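Local atomic coordinates of hypothetical conserved protein TTC0263 (PDB entry 2PL2), a protein that is of unknown function but belongs to the tetratricopeptide repeat family, whose antiparallel helical hairpins stack into a superhelix and commonly mediate protein-protein interactions. Residues P57-G62 / M77-A82; E81-L86 / K97-Q102; E152-L157 / L171-K176. All blocks are in the same frame, centred on the assembly; numbering follows the deposited sequence.

Contact 1 of 3, residues P57-G62 / M77-A82; sequences PALENG and MVLSEA
G62 and L79 bring their CA atoms within 4.6 Å of each other where helix 57-62 runs against helix 77-82, the axes 8.0 Å apart at closest approach and their directions 146° apart. Having no side chain, G62 offers bare backbone to the neighbouring helix, and V78 lies against it. With CG1 anti to the backbone N (chi1 168°), this valine lays that one methyl into the turn: CG1 is 3.4 Å from A58 O and 3.9 Å from G62 CA. The same carbonyl oxygen accepts the backbone hydrogen bond from G62 N, so the methyl packs beside an intact helical turn. Antiparallel pairing of successive helices such as 55-68 and 73-88 is the basic packing of a tetratricopeptide repeat array, and in this pair the close approach falls at G62. The side chains of L59 and L79 cross obliquely, with L59 CD1 3.7 Å from L79 CD1. That L59 methyl also reaches A82, at the C-terminal end of 77-82, whose CB stands 4.0 Å from it and just as near to L59 CA. No hydrogen bond joins the two segments. Beyond them, V78 also touches Y43 and A46 of helix 39-51, while L79 packs on V106 of helix 93-113.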
ATOM      1  N   PRO A  57      12.679   8.179  -4.119  1.00 37.44           N
ATOM      2  CA  PRO A  57      12.653   8.469  -5.557  1.00 37.15           C
ATOM      3  C   PRO A  57      11.512   9.409  -5.980  1.00 37.14           C
ATOM      4  O   PRO A  57      11.647  10.180  -6.939  1.00 35.79           O
ATOM      5  CB  PRO A  57      12.521   7.079  -6.177  1.00 37.03           C
ATOM      6  CG  PRO A  57      13.301   6.224  -5.226  1.00 37.79           C
ATOM      7  CD  PRO A  57      12.823   6.730  -3.879  1.00 38.68           C
ATOM      8  N   ALA A  58      10.392   9.329  -5.262  1.00 36.28           N
ATOM      9  CA  ALA A  58       9.225  10.153  -5.554  1.00 35.68           C
ATOM     10  C   ALA A  58       9.393  11.534  -4.955  1.00 35.29           C
ATOM     11  O   ALA A  58       8.877  12.516  -5.487  1.00 34.88           O
ATOM     12  CB  ALA A  58       7.968   9.499  -5.005  1.00 35.51           C
ATOM     13  N   LEU A  59      10.100  11.602  -3.834  1.00 34.72           N
ATOM     14  CA  LEU A  59      10.360  12.871  -3.174  1.00 35.21           C
ATOM     15  C   LEU A  59      11.317  13.658  -4.070  1.00 35.52           C
ATOM     16  O   LEU A  59      11.208  14.875  -4.198  1.00 36.28           O
ATOM     17  CB  LEU A  59      11.010  12.634  -1.809  1.00 35.44           C
ATOM     18  CG  LEU A  59      11.484  13.864  -1.020  1.00 36.89           C
ATOM     19  CD1 LEU A  59      10.286  14.587  -0.409  1.00 34.79           C
ATOM     20  CD2 LEU A  59      12.442  13.426   0.085  1.00 37.13           C
ATOM     21  N   GLU A  60      12.244  12.944  -4.700  1.00 35.27           N
ATOM     22  CA  GLU A  60      13.231  13.558  -5.576  1.00 34.56           C
ATOM     23  C   GLU A  60      12.623  14.032  -6.892  1.00 34.92           C
ATOM     24  O   GLU A  60      13.071  15.032  -7.461  1.00 34.42           O
ATOM     25  CB  GLU A  60      14.369  12.568  -5.842  1.00 35.12           C
ATOM     26  CG  GLU A  60      15.629  13.206  -6.402  1.00 37.81           C
ATOM     27  CD  GLU A  60      16.044  14.456  -5.629  1.00 39.03           C
ATOM     28  OE1 GLU A  60      16.255  14.369  -4.395  1.00 33.99           O
ATOM     29  OE2 GLU A  60      16.153  15.530  -6.268  1.00 38.72           O
ATOM     30  N   ASN A  61      11.609  13.316  -7.374  1.00 34.26           N
ATOM     31  CA  ASN A  61      10.928  13.684  -8.617  1.00 33.66           C
ATOM     32  C   ASN A  61       9.982  14.860  -8.380  1.00 32.28           C
ATOM     33  O   ASN A  61       9.757  15.680  -9.268  1.00 33.72           O
ATOM     34  CB  ASN A  61      10.148  12.493  -9.178  1.00 34.83           C
ATOM     35  CG  ASN A  61      11.008  11.585 -10.040  1.00 37.02           C
ATOM     36  OD1 ASN A  61      10.692  10.410 -10.233  1.00 38.99           O
ATOM     37  ND2 ASN A  61      12.094  12.130 -10.573  1.00 36.52           N
ATOM     38  N   GLY A  62       9.416  14.926  -7.181  1.00 30.11           N
ATOM     39  CA  GLY A  62       8.537  16.024  -6.846  1.00 29.03           C
ATOM     40  C   GLY A  62       9.378  17.285  -6.769  1.00 29.59           C
ATOM     41  O   GLY A  62       8.965  18.351  -7.244  1.00 27.26           O
ATOM     42  N   MET A  77       1.732  18.263  -5.365  1.00 31.40           N
ATOM     43  CA  MET A  77       0.928  17.114  -4.943  1.00 31.44           C
ATOM     44  C   MET A  77       1.852  15.930  -4.655  1.00 30.65           C
ATOM     45  O   MET A  77       1.827  15.361  -3.562  1.00 28.96           O
ATOM     46  CB  MET A  77      -0.104  16.743  -6.017  1.00 29.36           C
ATOM     47  CG  MET A  77      -1.253  17.758  -6.198  1.00 30.95           C
ATOM     48  SD  MET A  77      -2.418  17.901  -4.784  1.00 32.11           S
ATOM     49  CE  MET A  77      -3.149  16.245  -4.811  1.00 28.30           C
ATOM     50  N   VAL A  78       2.683  15.578  -5.624  1.00 30.45           N
ATOM     51  CA  VAL A  78       3.619  14.470  -5.457  1.00 32.29           C
ATOM     52  C   VAL A  78       4.454  14.699  -4.200  1.00 33.29           C
ATOM     53  O   VAL A  78       4.453  13.889  -3.280  1.00 34.54           O
ATOM     54  CB  VAL A  78       4.545  14.363  -6.682  1.00 32.69           C
ATOM     55  CG1 VAL A  78       5.690  13.419  -6.397  1.00 34.13           C
ATOM     56  CG2 VAL A  78       3.745  13.883  -7.884  1.00 33.63           C
ATOM     57  N   LEU A  79       5.144  15.829  -4.171  1.00 33.37           N
ATOM     58  CA  LEU A  79       5.986  16.224  -3.049  1.00 33.27           C
ATOM     59  C   LEU A  79       5.206  16.196  -1.735  1.00 32.17           C
ATOM     60  O   LEU A  79       5.715  15.769  -0.706  1.00 32.20           O
ATOM     61  CB  LEU A  79       6.529  17.633  -3.328  1.00 33.93           C
ATOM     62  CG  LEU A  79       7.602  18.288  -2.463  1.00 33.09           C
ATOM     63  CD1 LEU A  79       8.816  17.388  -2.361  1.00 33.42           C
ATOM     64  CD2 LEU A  79       7.983  19.618  -3.099  1.00 31.80           C
ATOM     65  N   SER A  80       3.965  16.654  -1.786  1.00 33.68           N
ATOM     66  CA  SER A  80       3.090  16.691  -0.623  1.00 33.98           C
ATOM     67  C   SER A  80       2.806  15.310  -0.034  1.00 35.36           C
ATOM     68  O   SER A  80       2.891  15.112   1.181  1.00 36.33           O
ATOM     69  CB  SER A  80       1.771  17.354  -1.004  1.00 32.83           C
ATOM     70  OG  SER A  80       0.818  17.177   0.020  1.00 33.30           O
ATOM     71  N   GLU A  81       2.449  14.359  -0.893  1.00 35.63           N
ATOM     72  CA  GLU A  81       2.149  13.002  -0.446  1.00 36.67           C
ATOM     73  C   GLU A  81       3.414  12.294   0.032  1.00 38.01           C
ATOM     74  O   GLU A  81       3.374  11.476   0.949  1.00 39.30           O
ATOM     75  CB  GLU A  81       1.504  12.209  -1.583  1.00 37.34           C
ATOM     76  CG  GLU A  81       0.044  12.550  -1.810  1.00 38.19           C
ATOM     77  CD  GLU A  81      -0.317  12.613  -3.279  1.00 40.40           C
ATOM     78  OE1 GLU A  81       0.157  11.730  -4.031  1.00 40.48           O
ATOM     79  OE2 GLU A  81      -1.078  13.536  -3.679  1.00 40.12           O
ATOM     80  N   ALA A  82       4.538  12.622  -0.594  1.00 36.95           N
ATOM     81  CA  ALA A  82       5.812  12.036  -0.232  1.00 35.04           C
ATOM     82  C   ALA A  82       6.169  12.360   1.216  1.00 34.93           C
ATOM     83  O   ALA A  82       6.669  11.492   1.938  1.00 34.37           O
ATOM     84  CB  ALA A  82       6.894  12.535  -1.174  1.00 35.10           C
TER

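Contact 2 of 3, residues E81-L86 / K97-Q102; sequences EAYVAL and KGYLEQ
Y83 and Y99 lie at the heart of a buried, mainly apolar contact between two successive antiparallel helices of the tetratricopeptide repeat array, 73-88 and 93-113. The short segments run 168° apart with axes 8.1 Å from each other, close enough for side chains to pack on the opposite backbone. The two tyrosines do this in reciprocal fashion: Y83 CB is 3.3 Å from Y99 O, and Y99 CB is 3.5 Å from Y83 O. Each ring then takes a methylene of the other helix over one face. Q102 CB sits above the centre of the Y83 ring, 3.8 Å from the centroid and almost on the ring normal, a CH-pi contact. The glutamine chain is extended beyond CG (chi2 -167°), which carries Q102 CD to 3.6 Å from Y83 CE1; it crosses the tyrosine at about a right angle, its amide plane tilted 41° from the ring. L86 CB makes the matching CH-pi contact over the centre of the Y99 ring, 4.0 Å from the centroid, and L86 CD1 adds a touch on Y99 CD1 and CE1. The Y99 hydroxyl is hydrogen-bonded to R95 within its own helix. V84 CG2 and L100 CD1 meet more loosely, and both residues also touch L130 of helix 118-130. Between the two rings themselves, Y83 CD1 comes in at the edge of Y99, near its plane, 4.1 Å from Y99 CD1.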
ATOM      1  N   GLU A  81       2.449  14.359  -0.893  1.00 35.63           N
ATOM      2  CA  GLU A  81       2.149  13.002  -0.446  1.00 36.67           C
ATOM      3  C   GLU A  81       3.414  12.294   0.032  1.00 38.01           C
ATOM      4  O   GLU A  81       3.374  11.476   0.949  1.00 39.30           O
ATOM      5  CB  GLU A  81       1.504  12.209  -1.583  1.00 37.34           C
ATOM      6  CG  GLU A  81       0.044  12.550  -1.810  1.00 38.19           C
ATOM      7  CD  GLU A  81      -0.317  12.613  -3.279  1.00 40.40           C
ATOM      8  OE1 GLU A  81       0.157  11.730  -4.031  1.00 40.48           O
ATOM      9  OE2 GLU A  81      -1.078  13.536  -3.679  1.00 40.12           O
ATOM     10  N   ALA A  82       4.538  12.622  -0.594  1.00 36.95           N
ATOM     11  CA  ALA A  82       5.812  12.036  -0.232  1.00 35.04           C
ATOM     12  C   ALA A  82       6.169  12.360   1.216  1.00 34.93           C
ATOM     13  O   ALA A  82       6.669  11.492   1.938  1.00 34.37           O
ATOM     14  CB  ALA A  82       6.894  12.535  -1.174  1.00 35.10           C
ATOM     15  N   TYR A  83       5.904  13.591   1.649  1.00 35.35           N
ATOM     16  CA  TYR A  83       6.207  13.970   3.030  1.00 37.66           C
ATOM     17  C   TYR A  83       5.318  13.232   4.027  1.00 39.51           C
ATOM     18  O   TYR A  83       5.748  12.919   5.143  1.00 41.31           O
ATOM     19  CB  TYR A  83       6.060  15.481   3.241  1.00 37.33           C
ATOM     20  CG  TYR A  83       7.210  16.274   2.673  1.00 38.85           C
ATOM     21  CD1 TYR A  83       8.524  16.032   3.092  1.00 37.47           C
ATOM     22  CD2 TYR A  83       6.997  17.233   1.683  1.00 37.09           C
ATOM     23  CE1 TYR A  83       9.590  16.717   2.529  1.00 37.68           C
ATOM     24  CE2 TYR A  83       8.058  17.921   1.116  1.00 37.34           C
ATOM     25  CZ  TYR A  83       9.351  17.662   1.543  1.00 37.76           C
ATOM     26  OH  TYR A  83      10.404  18.331   0.966  1.00 37.82           O
ATOM     27  N   VAL A  84       4.074  12.970   3.634  1.00 40.82           N
ATOM     28  CA  VAL A  84       3.142  12.248   4.496  1.00 40.50           C
ATOM     29  C   VAL A  84       3.614  10.802   4.680  1.00 40.25           C
ATOM     30  O   VAL A  84       3.567  10.264   5.781  1.00 40.06           O
ATOM     31  CB  VAL A  84       1.701  12.242   3.908  1.00 40.61           C
ATOM     32  CG1 VAL A  84       0.819  11.305   4.711  1.00 39.18           C
ATOM     33  CG2 VAL A  84       1.120  13.659   3.920  1.00 38.38           C
ATOM     34  N   ALA A  85       4.069  10.178   3.601  1.00 39.26           N
ATOM     35  CA  ALA A  85       4.542   8.809   3.687  1.00 40.62           C
ATOM     36  C   ALA A  85       5.678   8.780   4.697  1.00 42.21           C
ATOM     37  O   ALA A  85       5.720   7.923   5.578  1.00 42.55           O
ATOM     38  CB  ALA A  85       5.026   8.330   2.318  1.00 39.91           C
ATOM     39  N   LEU A  86       6.593   9.737   4.558  1.00 43.68           N
ATOM     40  CA  LEU A  86       7.741   9.871   5.451  1.00 43.15           C
ATOM     41  C   LEU A  86       7.287  10.116   6.893  1.00 45.39           C
ATOM     42  O   LEU A  86       8.004   9.784   7.837  1.00 45.07           O
ATOM     43  CB  LEU A  86       8.619  11.033   4.998  1.00 41.12           C
ATOM     44  CG  LEU A  86       9.408  10.893   3.697  1.00 41.17           C
ATOM     45  CD1 LEU A  86       9.898  12.264   3.237  1.00 38.57           C
ATOM     46  CD2 LEU A  86      10.572   9.950   3.924  1.00 39.99           C
ATOM     47  N   LYS A  97       6.358  15.318  12.688  1.00 44.79           N
ATOM     48  CA  LYS A  97       5.706  16.616  12.579  1.00 44.28           C
ATOM     49  C   LYS A  97       6.370  17.497  11.536  1.00 42.54           C
ATOM     50  O   LYS A  97       5.689  18.151  10.748  1.00 43.47           O
ATOM     51  CB  LYS A  97       5.714  17.348  13.922  1.00 46.15           C
ATOM     52  CG  LYS A  97       5.198  18.779  13.812  1.00 49.52           C
ATOM     53  CD  LYS A  97       4.905  19.397  15.173  1.00 51.14           C
ATOM     54  CE  LYS A  97       4.250  20.762  15.006  1.00 53.82           C
ATOM     55  NZ  LYS A  97       3.764  21.321  16.298  1.00 55.02           N
ATOM     56  N   GLY A  98       7.699  17.518  11.535  1.00 40.25           N
ATOM     57  CA  GLY A  98       8.418  18.333  10.573  1.00 36.34           C
ATOM     58  C   GLY A  98       7.968  18.045   9.156  1.00 34.61           C
ATOM     59  O   GLY A  98       7.589  18.958   8.418  1.00 33.53           O
ATOM     60  N   TYR A  99       8.010  16.769   8.782  1.00 34.40           N
ATOM     61  CA  TYR A  99       7.598  16.330   7.450  1.00 34.54           C
ATOM     62  C   TYR A  99       6.171  16.802   7.111  1.00 35.19           C
ATOM     63  O   TYR A  99       5.896  17.241   5.997  1.00 35.01           O
ATOM     64  CB  TYR A  99       7.650  14.803   7.365  1.00 34.22           C
ATOM     65  CG  TYR A  99       9.031  14.178   7.476  1.00 35.01           C
ATOM     66  CD1 TYR A  99      10.011  14.409   6.511  1.00 34.61           C
ATOM     67  CD2 TYR A  99       9.337  13.307   8.524  1.00 35.44           C
ATOM     68  CE1 TYR A  99      11.262  13.787   6.590  1.00 34.02           C
ATOM     69  CE2 TYR A  99      10.574  12.685   8.609  1.00 34.86           C
ATOM     70  CZ  TYR A  99      11.534  12.929   7.641  1.00 35.40           C
ATOM     71  OH  TYR A  99      12.769  12.336   7.751  1.00 35.05           O
ATOM     72  N   LEU A 100       5.272  16.702   8.086  1.00 35.61           N
ATOM     73  CA  LEU A 100       3.880  17.100   7.919  1.00 36.80           C
ATOM     74  C   LEU A 100       3.827  18.598   7.723  1.00 37.02           C
ATOM     75  O   LEU A 100       3.030  19.117   6.936  1.00 36.60           O
ATOM     76  CB  LEU A 100       3.079  16.713   9.167  1.00 38.06           C
ATOM     77  CG  LEU A 100       1.978  15.644   9.113  1.00 37.49           C
ATOM     78  CD1 LEU A 100       2.327  14.532   8.139  1.00 36.08           C
ATOM     79  CD2 LEU A 100       1.773  15.097  10.533  1.00 35.42           C
ATOM     80  N   GLU A 101       4.687  19.290   8.463  1.00 37.79           N
ATOM     81  CA  GLU A 101       4.784  20.744   8.395  1.00 37.15           C
ATOM     82  C   GLU A 101       5.211  21.135   6.981  1.00 34.58           C
ATOM     83  O   GLU A 101       4.707  22.117   6.423  1.00 34.84           O
ATOM     84  CB  GLU A 101       5.818  21.235   9.404  1.00 42.03           C
ATOM     85  CG  GLU A 101       5.546  22.609   9.972  1.00 46.79           C
ATOM     86  CD  GLU A 101       4.486  22.585  11.051  1.00 50.07           C
ATOM     87  OE1 GLU A 101       4.562  21.694  11.935  1.00 51.89           O
ATOM     88  OE2 GLU A 101       3.589  23.463  11.022  1.00 50.45           O
ATOM     89  N   GLN A 102       6.129  20.352   6.406  1.00 31.35           N
ATOM     90  CA  GLN A 102       6.614  20.601   5.045  1.00 31.73           C
ATOM     91  C   GLN A 102       5.506  20.366   4.035  1.00 31.22           C
ATOM     92  O   GLN A 102       5.406  21.078   3.028  1.00 30.57           O
ATOM     93  CB  GLN A 102       7.800  19.687   4.700  1.00 31.78           C
ATOM     94  CG  GLN A 102       9.028  19.895   5.568  1.00 31.38           C
ATOM     95  CD  GLN A 102      10.264  19.208   5.003  1.00 31.79           C
ATOM     96  OE1 GLN A 102      10.813  19.633   3.984  1.00 32.58           O
ATOM     97  NE2 GLN A 102      10.700  18.138   5.656  1.00 31.46           N
TER

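Contact 3 of 3, residues E152-L157 / L171-K176; sequences EIRSAL and LAQYAK
A polar pairing of R154 with Q173 joins helices 151-164 and 167-180, two successive helices that run nearly antiparallel, with axes 8.3 Å from each other in the short segments. Both chains are bent at chi2, which places R154 CD (-63°) and Q173 CD (-69°). The two side chains cross at about a right angle, and Q173 OE1 lies at the edge of the guanidinium, accepting bent hydrogen bonds from two of its nitrogens. The one from R154 NE is 2.7 Å long and arrives in the carbonyl plane, with an N-H...O angle of 136°. The second, from R154 NH2 to OE1, measures 2.5 Å, short enough that its exact length is doubtful; the same R154 NH2 also stands 2.9 Å from Q173 NE2, a donor facing a donor. Antiparallel pairing of successive helices is the building principle of a tetratricopeptide repeat array, and here L157 joins it: its CD1 packs against the Q173 amide, 3.4 Å from NE2, and L157 also touches L145 of helix 134-147. K176 lays its methylene over the guanidinium, CG being 3.8 Å from R154 NH1. Its ammonium end stays near a like charge, with K176 NZ 4.0 Å from R154 NH1, a repulsion that the salt bridge from R154 NH1 to D149 would be expected to ease. Farther along, the Y174 ring approaches S155 CA obliquely, and the same tyrosine packs on R20 of the second subunit.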
ATOM      1  N   GLU A 152     -14.848   9.928  -3.095  1.00 22.62           N
ATOM      2  CA  GLU A 152     -13.531   9.952  -2.469  1.00 22.73           C
ATOM      3  C   GLU A 152     -13.463  10.993  -1.356  1.00 23.80           C
ATOM      4  O   GLU A 152     -12.933  10.712  -0.278  1.00 26.60           O
ATOM      5  CB  GLU A 152     -12.442  10.234  -3.511  1.00 24.69           C
ATOM      6  CG  GLU A 152     -11.049  10.473  -2.903  1.00 26.75           C
ATOM      7  CD  GLU A 152      -9.981  10.761  -3.942  1.00 27.87           C
ATOM      8  OE1 GLU A 152     -10.239  11.550  -4.875  1.00 28.96           O
ATOM      9  OE2 GLU A 152      -8.865  10.204  -3.828  1.00 31.74           O
ATOM     10  N   ILE A 153     -14.002  12.189  -1.585  1.00 22.46           N
ATOM     11  CA  ILE A 153     -13.938  13.194  -0.536  1.00 23.24           C
ATOM     12  C   ILE A 153     -14.942  12.908   0.575  1.00 23.77           C
ATOM     13  O   ILE A 153     -14.612  13.074   1.754  1.00 24.56           O
ATOM     14  CB  ILE A 153     -14.154  14.640  -1.085  1.00 24.64           C
ATOM     15  CG1 ILE A 153     -13.239  14.920  -2.299  1.00 25.47           C
ATOM     16  CG2 ILE A 153     -13.867  15.655   0.024  1.00 20.57           C
ATOM     17  CD1 ILE A 153     -11.754  15.011  -1.903  1.00 37.29           C
ATOM     18  N   ARG A 154     -16.160  12.482   0.223  1.00 25.90           N
ATOM     19  CA  ARG A 154     -17.140  12.158   1.266  1.00 26.61           C
ATOM     20  C   ARG A 154     -16.490  11.137   2.210  1.00 24.35           C
ATOM     21  O   ARG A 154     -16.705  11.198   3.420  1.00 22.47           O
ATOM     22  CB  ARG A 154     -18.426  11.543   0.696  1.00 28.91           C
ATOM     23  CG  ARG A 154     -19.037  12.206  -0.539  1.00 33.12           C
ATOM     24  CD  ARG A 154     -19.525  13.647  -0.369  1.00 34.21           C
ATOM     25  NE  ARG A 154     -20.146  13.918   0.922  1.00 34.24           N
ATOM     26  CZ  ARG A 154     -21.198  14.713   1.102  1.00 32.39           C
ATOM     27  NH1 ARG A 154     -21.779  15.312   0.075  1.00 28.88           N
ATOM     28  NH2 ARG A 154     -21.626  14.950   2.329  1.00 28.33           N
ATOM     29  N   SER A 155     -15.688  10.219   1.655  1.00 23.27           N
ATOM     30  CA  SER A 155     -14.997   9.193   2.462  1.00 24.76           C
ATOM     31  C   SER A 155     -13.951   9.775   3.415  1.00 22.62           C
ATOM     32  O   SER A 155     -13.837   9.359   4.565  1.00 20.79           O
ATOM     33  CB  SER A 155     -14.302   8.175   1.568  1.00 27.26           C
ATOM     34  OG  SER A 155     -15.118   7.843   0.472  1.00 31.84           O
ATOM     35  N   ALA A 156     -13.164  10.731   2.929  1.00 22.61           N
ATOM     36  CA  ALA A 156     -12.155  11.357   3.781  1.00 21.73           C
ATOM     37  C   ALA A 156     -12.886  12.016   4.944  1.00 21.27           C
ATOM     38  O   ALA A 156     -12.508  11.847   6.120  1.00 20.72           O
ATOM     39  CB  ALA A 156     -11.369  12.387   2.996  1.00 18.73           C
ATOM     40  N   LEU A 157     -13.932  12.769   4.600  1.00 22.05           N
ATOM     41  CA  LEU A 157     -14.763  13.446   5.591  1.00 24.58           C
ATOM     42  C   LEU A 157     -15.229  12.418   6.619  1.00 25.25           C
ATOM     43  O   LEU A 157     -15.154  12.648   7.827  1.00 25.11           O
ATOM     44  CB  LEU A 157     -15.986  14.069   4.918  1.00 25.28           C
ATOM     45  CG  LEU A 157     -16.157  15.579   5.093  1.00 29.52           C
ATOM     46  CD1 LEU A 157     -17.474  16.032   4.435  1.00 29.20           C
ATOM     47  CD2 LEU A 157     -16.151  15.927   6.588  1.00 27.15           C
ATOM     48  N   LEU A 171     -21.037   7.888   9.406  1.00 28.98           N
ATOM     49  CA  LEU A 171     -21.946   6.977   8.731  1.00 27.36           C
ATOM     50  C   LEU A 171     -22.768   7.727   7.681  1.00 26.30           C
ATOM     51  O   LEU A 171     -22.982   7.225   6.580  1.00 26.00           O
ATOM     52  CB  LEU A 171     -22.867   6.309   9.762  1.00 27.82           C
ATOM     53  CG  LEU A 171     -22.141   5.481  10.830  1.00 25.88           C
ATOM     54  CD1 LEU A 171     -23.099   5.098  11.924  1.00 27.66           C
ATOM     55  CD2 LEU A 171     -21.529   4.246  10.201  1.00 23.26           C
ATOM     56  N   ALA A 172     -23.212   8.938   8.016  1.00 24.00           N
ATOM     57  CA  ALA A 172     -24.002   9.739   7.080  1.00 23.29           C
ATOM     58  C   ALA A 172     -23.229  10.070   5.816  1.00 23.06           C
ATOM     59  O   ALA A 172     -23.799  10.098   4.720  1.00 23.91           O
ATOM     60  CB  ALA A 172     -24.479  11.030   7.753  1.00 23.45           C
ATOM     61  N   GLN A 173     -21.933  10.325   5.959  1.00 23.68           N
ATOM     62  CA  GLN A 173     -21.099  10.648   4.801  1.00 23.57           C
ATOM     63  C   GLN A 173     -20.851   9.422   3.916  1.00 23.47           C
ATOM     64  O   GLN A 173     -20.725   9.547   2.684  1.00 23.77           O
ATOM     65  CB  GLN A 173     -19.768  11.262   5.251  1.00 23.84           C
ATOM     66  CG  GLN A 173     -19.902  12.698   5.791  1.00 20.78           C
ATOM     67  CD  GLN A 173     -20.253  13.680   4.702  1.00 21.60           C
ATOM     68  OE1 GLN A 173     -20.159  13.369   3.517  1.00 20.44           O
ATOM     69  NE2 GLN A 173     -20.651  14.878   5.091  1.00 24.79           N
ATOM     70  N   TYR A 174     -20.786   8.237   4.528  1.00 21.96           N
ATOM     71  CA  TYR A 174     -20.585   7.017   3.739  1.00 20.68           C
ATOM     72  C   TYR A 174     -21.865   6.734   2.954  1.00 20.20           C
ATOM     73  O   TYR A 174     -21.823   6.399   1.760  1.00 18.41           O
ATOM     74  CB  TYR A 174     -20.246   5.816   4.645  1.00 22.12           C
ATOM     75  CG  TYR A 174     -18.808   5.778   5.144  1.00 21.52           C
ATOM     76  CD1 TYR A 174     -17.744   5.808   4.253  1.00 23.07           C
ATOM     77  CD2 TYR A 174     -18.520   5.645   6.495  1.00 21.99           C
ATOM     78  CE1 TYR A 174     -16.439   5.708   4.688  1.00 24.85           C
ATOM     79  CE2 TYR A 174     -17.215   5.542   6.950  1.00 23.62           C
ATOM     80  CZ  TYR A 174     -16.172   5.570   6.035  1.00 28.18           C
ATOM     81  OH  TYR A 174     -14.859   5.471   6.456  1.00 29.58           O
ATOM     82  N   ALA A 175     -23.008   6.872   3.632  1.00 22.04           N
ATOM     83  CA  ALA A 175     -24.321   6.637   3.009  1.00 21.83           C
ATOM     84  C   ALA A 175     -24.465   7.524   1.769  1.00 21.97           C
ATOM     85  O   ALA A 175     -24.986   7.093   0.735  1.00 24.40           O
ATOM     86  CB  ALA A 175     -25.435   6.930   4.006  1.00 20.60           C
ATOM     87  N   LYS A 176     -23.992   8.765   1.867  1.00 21.88           N
ATOM     88  CA  LYS A 176     -24.055   9.679   0.731  1.00 23.72           C
ATOM     89  C   LYS A 176     -23.074   9.229  -0.351  1.00 24.37           C
ATOM     90  O   LYS A 176     -23.431   9.109  -1.526  1.00 25.01           O
ATOM     91  CB  LYS A 176     -23.704  11.103   1.164  1.00 27.31           C
ATOM     92  CG  LYS A 176     -23.868  12.115   0.036  1.00 33.12           C
ATOM     93  CD  LYS A 176     -25.312  12.127  -0.470  1.00 35.33           C
ATOM     94  CE  LYS A 176     -25.436  12.775  -1.838  1.00 37.78           C
ATOM     95  NZ  LYS A 176     -25.100  14.229  -1.820  1.00 41.54           N
TER

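Overall arrangement
Contacts 1 and 2 are neighbours on helix 73-88: they share E81 and A82, and their centres lie 10 Å apart. Helix 55-68 packs on that helix in contact 1 and helix 93-113 in contact 2; the two contacts meet where L59 CD1 of contact 1 lies 3.7 Å from Y83 CE1 of contact 2. Three consecutive helices are thus tied into one continuous core. Contact 3 comes later in the chain, joining helices 151-164 and 167-180; its centre is 27 Å from that of contact 1, across the chain's centre, and 25 Å from that of contact 2, with no touch between them. Antiparallel pairing of successive helices recurs along the array, more steeply crossed in contact 1 and more polar in contact 3.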